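Local coordinates for glucose-binding protein (Thermus thermophilus HB27, PDB 2B3F) that binds glucose and galactose as a periplasmic binding protein and probably delivers sugar to a binding-protein-dependent transport system, at residues 216-219 / 220-224; 362-365 / 366-370. All blocks are in the same frame, centred on the assembly; numbering follows the deposited sequence.

Interaction 1. Residues 216-219 / 220-224; sequences NKDA and AGLSW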
loop_
_atom_site.group_PDB
_atom_site.type_symbol
_atom_site.label_atom_id
_atom_site.label_comp_id
_atom_site.label_asym_id
_atom_site.label_seq_id
_atom_site.Cartn_x
_atom_site.Cartn_y
_atom_site.Cartn_z
ATOM N N ASN A 216 0.805 1.274 21.237
ATOM C CA ASN A 216 1.742 2.155 21.932
ATOM C C ASN A 216 1.250 3.614 21.871
ATOM O O ASN A 216 0.791 4.100 20.834
ATOM C CB ASN A 216 3.170 2.034 21.358
ATOM C CG ASN A 216 3.193 2.073 19.838
ATOM O OD1 ASN A 216 2.648 1.162 19.204
ATOM N ND2 ASN A 216 3.825 3.111 19.253
ATOM N N LYS A 217 1.369 4.325 22.990
ATOM C CA LYS A 217 0.811 5.660 23.099
ATOM C C LYS A 217 1.649 6.708 22.371
ATOM O O LYS A 217 1.171 7.826 22.127
ATOM C CB LYS A 217 0.660 6.039 24.587
ATOM C CG LYS A 217 -0.229 5.078 25.383
ATOM C CD LYS A 217 -1.660 5.568 25.469
ATOM C CE LYS A 217 -2.633 4.497 25.987
ATOM N NZ LYS A 217 -2.076 3.680 27.109
ATOM N N ASP A 218 2.884 6.351 22.019
ATOM C CA ASP A 218 3.783 7.252 21.283
ATOM C C ASP A 218 3.687 7.115 19.736
ATOM O O ASP A 218 4.523 7.663 19.004
ATOM C CB ASP A 218 5.241 7.078 21.740
ATOM C CG ASP A 218 5.825 5.683 21.457
ATOM O OD1 ASP A 218 5.089 4.715 21.163
ATOM O OD2 ASP A 218 7.064 5.550 21.562
ATOM N N ALA A 219 2.657 6.405 19.280
ATOM C CA ALA A 219 2.496 6.059 17.864
ATOM C C ALA A 219 2.635 7.249 16.912
ATOM O O ALA A 219 3.251 7.118 15.845
ATOM C CB ALA A 219 1.181 5.376 17.656
ATOM N N ALA A 220 2.069 8.400 17.270
ATOM C CA ALA A 220 1.955 9.527 16.334
ATOM C C ALA A 220 3.276 9.983 15.712
ATOM O O ALA A 220 3.277 10.481 14.598
ATOM C CB ALA A 220 1.283 10.726 16.997
ATOM N N GLY A 221 4.387 9.839 16.421
ATOM C CA GLY A 221 5.672 10.318 15.938
ATOM C C GLY A 221 6.584 9.234 15.387
ATOM O O GLY A 221 7.749 9.503 15.160
ATOM N N LEU A 222 6.060 8.021 15.167
ATOM C CA LEU A 222 6.873 6.907 14.667
ATOM C C LEU A 222 6.628 6.632 13.179
ATOM O O LEU A 222 5.505 6.683 12.721
ATOM C CB LEU A 222 6.581 5.616 15.424
ATOM C CG LEU A 222 6.704 5.610 16.959
ATOM C CD1 LEU A 222 6.544 4.170 17.451
ATOM C CD2 LEU A 222 7.989 6.216 17.428
ATOM N N SER A 223 7.696 6.326 12.458
ATOM C CA SER A 223 7.568 5.812 11.094
ATOM C C SER A 223 7.003 4.385 11.065
ATOM O O SER A 223 6.995 3.666 12.061
ATOM C CB SER A 223 8.936 5.827 10.421
ATOM O OG SER A 223 9.743 4.822 10.979
ATOM N N TRP A 224 6.575 3.919 9.876
ATOM C CA TRP A 224 6.141 2.544 9.770
ATOM C C TRP A 224 7.266 1.572 10.109
ATOM O O TRP A 224 6.996 0.573 10.747
ATOM C CB TRP A 224 5.505 2.234 8.406
ATOM C CG TRP A 224 6.454 2.130 7.237
ATOM C CD1 TRP A 224 6.747 3.092 6.327
ATOM C CD2 TRP A 224 7.194 0.968 6.838
ATOM N NE1 TRP A 224 7.624 2.608 5.376
ATOM C CE2 TRP A 224 7.931 1.316 5.692
ATOM C CE3 TRP A 224 7.327 -0.324 7.358
ATOM C CZ2 TRP A 224 8.776 0.407 5.050
ATOM C CZ3 TRP A 224 8.181 -1.206 6.734
ATOM C CH2 TRP A 224 8.882 -0.841 5.588
HETATM O O HOH W 1 0.829 9.177 19.740
#

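Interaction 2. Residues 362-365 / 366-370; sequences TVME and IFLQT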
loop_
_atom_site.group_PDB
_atom_site.type_symbol
_atom_site.label_atom_id
_atom_site.label_comp_id
_atom_site.label_asym_id
_atom_site.label_seq_id
_atom_site.Cartn_x
_atom_site.Cartn_y
_atom_site.Cartn_z
ATOM N N THR A 362 -7.652 13.568 8.358
ATOM C CA THR A 362 -8.394 14.485 9.242
ATOM C C THR A 362 -9.486 13.767 10.010
ATOM O O THR A 362 -9.672 13.947 11.223
ATOM C CB THR A 362 -9.026 15.625 8.416
ATOM O OG1 THR A 362 -7.988 16.332 7.742
ATOM C CG2 THR A 362 -9.802 16.613 9.306
ATOM N N VAL A 363 -10.231 12.931 9.302
ATOM C CA VAL A 363 -11.186 12.057 9.949
ATOM C C VAL A 363 -10.517 11.227 11.038
ATOM O O VAL A 363 -11.030 11.105 12.156
ATOM C CB VAL A 363 -11.887 11.117 8.937
ATOM C CG1 VAL A 363 -12.828 10.161 9.650
ATOM C CG2 VAL A 363 -12.630 11.932 7.909
ATOM N N MET A 364 -9.368 10.647 10.720
ATOM C CA MET A 364 -8.673 9.829 11.675
ATOM C C MET A 364 -8.237 10.659 12.888
ATOM O O MET A 364 -8.415 10.218 14.014
ATOM C CB MET A 364 -7.481 9.119 11.008
ATOM C CG MET A 364 -6.696 8.227 11.944
ATOM S SD MET A 364 -7.693 6.910 12.677
ATOM C CE MET A 364 -8.244 6.030 11.183
ATOM N N GLU A 365 -7.711 11.861 12.665
ATOM C CA GLU A 365 -7.399 12.787 13.791
ATOM C C GLU A 365 -8.590 12.977 14.725
ATOM O O GLU A 365 -8.453 12.877 15.957
ATOM C CB GLU A 365 -6.939 14.142 13.290
ATOM C CG GLU A 365 -5.547 14.117 12.715
ATOM C CD GLU A 365 -5.051 15.480 12.262
ATOM O OE1 GLU A 365 -5.881 16.325 11.834
ATOM O OE2 GLU A 365 -3.813 15.704 12.323
ATOM N N ILE A 366 -9.765 13.232 14.156
ATOM C CA ILE A 366 -10.950 13.465 14.985
ATOM C C ILE A 366 -11.461 12.194 15.678
ATOM O O ILE A 366 -12.095 12.272 16.751
ATOM C CB ILE A 366 -12.060 14.285 14.248
ATOM C CG1 ILE A 366 -12.663 13.536 13.069
ATOM C CG2 ILE A 366 -11.458 15.577 13.755
ATOM C CD1 ILE A 366 -13.819 12.661 13.398
ATOM N N PHE A 367 -11.156 11.019 15.139
ATOM C CA PHE A 367 -11.434 9.827 15.907
ATOM C C PHE A 367 -10.433 9.733 17.067
ATOM O O PHE A 367 -10.820 9.353 18.163
ATOM C CB PHE A 367 -11.407 8.537 15.098
ATOM C CG PHE A 367 -11.824 7.352 15.903
ATOM C CD1 PHE A 367 -13.153 7.206 16.294
ATOM C CD2 PHE A 367 -10.899 6.417 16.330
ATOM C CE1 PHE A 367 -13.554 6.124 17.040
ATOM C CE2 PHE A 367 -11.288 5.338 17.114
ATOM C CZ PHE A 367 -12.619 5.184 17.460
ATOM N N LEU A 368 -9.165 10.065 16.829
ATOM C CA LEU A 368 -8.171 9.913 17.899
ATOM C C LEU A 368 -8.508 10.828 19.081
ATOM O O LEU A 368 -8.329 10.439 20.235
ATOM C CB LEU A 368 -6.741 10.182 17.430
ATOM C CG LEU A 368 -5.956 9.116 16.651
ATOM C CD1 LEU A 368 -6.551 7.745 16.743
ATOM C CD2 LEU A 368 -5.873 9.476 15.218
ATOM N N GLN A 369 -8.999 12.036 18.812
ATOM C CA GLN A 369 -9.339 12.940 19.919
ATOM C C GLN A 369 -10.688 12.639 20.555
ATOM O O GLN A 369 -10.760 12.560 21.782
ATOM C CB GLN A 369 -9.214 14.418 19.534
ATOM C CG GLN A 369 -7.787 14.826 19.155
ATOM C CD GLN A 369 -6.685 14.245 20.090
ATOM O OE1 GLN A 369 -6.036 13.227 19.763
ATOM N NE2 GLN A 369 -6.482 14.890 21.253
ATOM N N THR A 370 -11.738 12.437 19.770
ATOM C CA THR A 370 -13.065 12.164 20.330
ATOM C C THR A 370 -13.280 10.713 20.761
ATOM O O THR A 370 -14.083 10.445 21.653
ATOM C CB THR A 370 -14.190 12.494 19.325
ATOM O OG1 THR A 370 -14.118 11.589 18.217
ATOM C CG2 THR A 370 -14.073 13.931 18.816
#

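Interaction 1. Residues 216-219 / 220-224
In the loop that joins helix 199-212 to helix 224-233, a type I beta turn from Asn-216 to Ala-219 brings the side chains of Asn-216 and Asp-218 up to Leu-222. Asn-216 and Leu-222 reach for each other from opposite directions, and ND2 of Asn-216 comes within 3.4 Å of CD1 of Leu-222. Two hydrogen bonds fix how that amide is turned. ND2 donates to OD1 of Asp-218 at 2.8 Å with an N-H...O angle of 164°, the acceptor lying almost in the amide plane and met nearly along its C-O axis, while OD1 of Asn-216 takes the backbone N-H of Leu-163. With both ends engaged the amide cannot easily flip, and both polar atoms of the buried Asn-216 side chain have partners. Leu-222 covers this pair with one methyl. Its CG stands anti to the carbonyl carbon (chi1 -55°), which brings CD1 to 4.0 Å from OD1 of Asp-218 and puts CG itself 3.6 Å from the backbone O of Asp-218. Cut back to alanine, Leu-222 would lose the methyl and CG that meet them, which is likely to leave the Asn-216 amide and the Asp-218 carbonyl without their apolar cover.

The main chain winds tightly beneath. Leu-222 N donates to Ala-219 O at 3.0 Å, though that oxygen is less surely placed, and Gly-221 N makes a weak bond to Asp-218 O. One water bridges Lys-217 O and Ala-220 N. Backbone hydrogen bonds between Asn-216 and Leu-161, and between Leu-222 and Glu-165, tie the loop to residues 161-165. Beyond Leu-222, Ser-223 caps Gln-226 N through OG, and Trp-224 touches the bound galactose. The whole is a type I turn, a short 3-10 turn and a serine N-cap leading into helix 224-233.

Interaction 2. Residues 362-365 / 366-370
Leu-368 overlaps Met-364 one helical turn earlier, the two side chains crossing at a slant with CD2 of Leu-368 3.6 Å from CG of Met-364. The exact seat of that methyl is doubtful, because chi2 of Leu-368 is almost eclipsed at -16° and CD2 sits unusually close to the Met-364 carbonyl oxygen. Met-364 starts with CG anti to the backbone N, then bends at both later torsions, and this folding tucks SD to 4.0 Å from the same leucine methyl. Trp-173, Trp-205 and Phe-208 receive the methionine, and Leu-368 goes on to touch Gln-169 and Leu-212, so this side of helix 354-370 is pressed against helices 166-190 and 199-212.

Ile-366 lies against backbone instead. Its CG1 falls between N and the carbonyl carbon (chi1 66°), a cramped setting that brings CG1 to 3.1 Å from the carbonyl oxygen of Val-363. Ala-379 of helix 373-387 touches both Ile-366 and Val-363.

Regular i to i+4 bonds run underneath, among them Leu-368 N to Met-364 O at 2.9 Å. At the helix end Ile-366 O accepts twice, from Thr-370 N and, at 2.6 Å, from Thr-370 OG1. That hydroxyl is also hydrogen-bonded to Asn-372 N, which ties the last turn to the chain beyond it. Between the two segments every hydrogen bond runs main chain to main chain, the Thr-370 hydroxyl adding its own within 366-370, and the apolar side chains pack on one another and on the flanking helices.

Both interactions are local and partly buried, on the same side of the chain's centre, with centres about 15 Å apart and nearest atoms about 7 Å apart. They differ in what carries them. Interaction 1 is a loop, stabilised by a bond from a buried amide to an exposed carboxylate, a water bridge and short turn bonds, and only its last residue, Trp-224, reaches the sugar. Interaction 2 is continuous helix away from any annotated site, where apolar side chains pack against neighbouring helices while Glu-365, Gln-369 and Thr-370 stay exposed. Helix 199-212 relates them: residues 216-224 follow it in the chain, and residues 362-370 rest on its side through Met-364 and Leu-368.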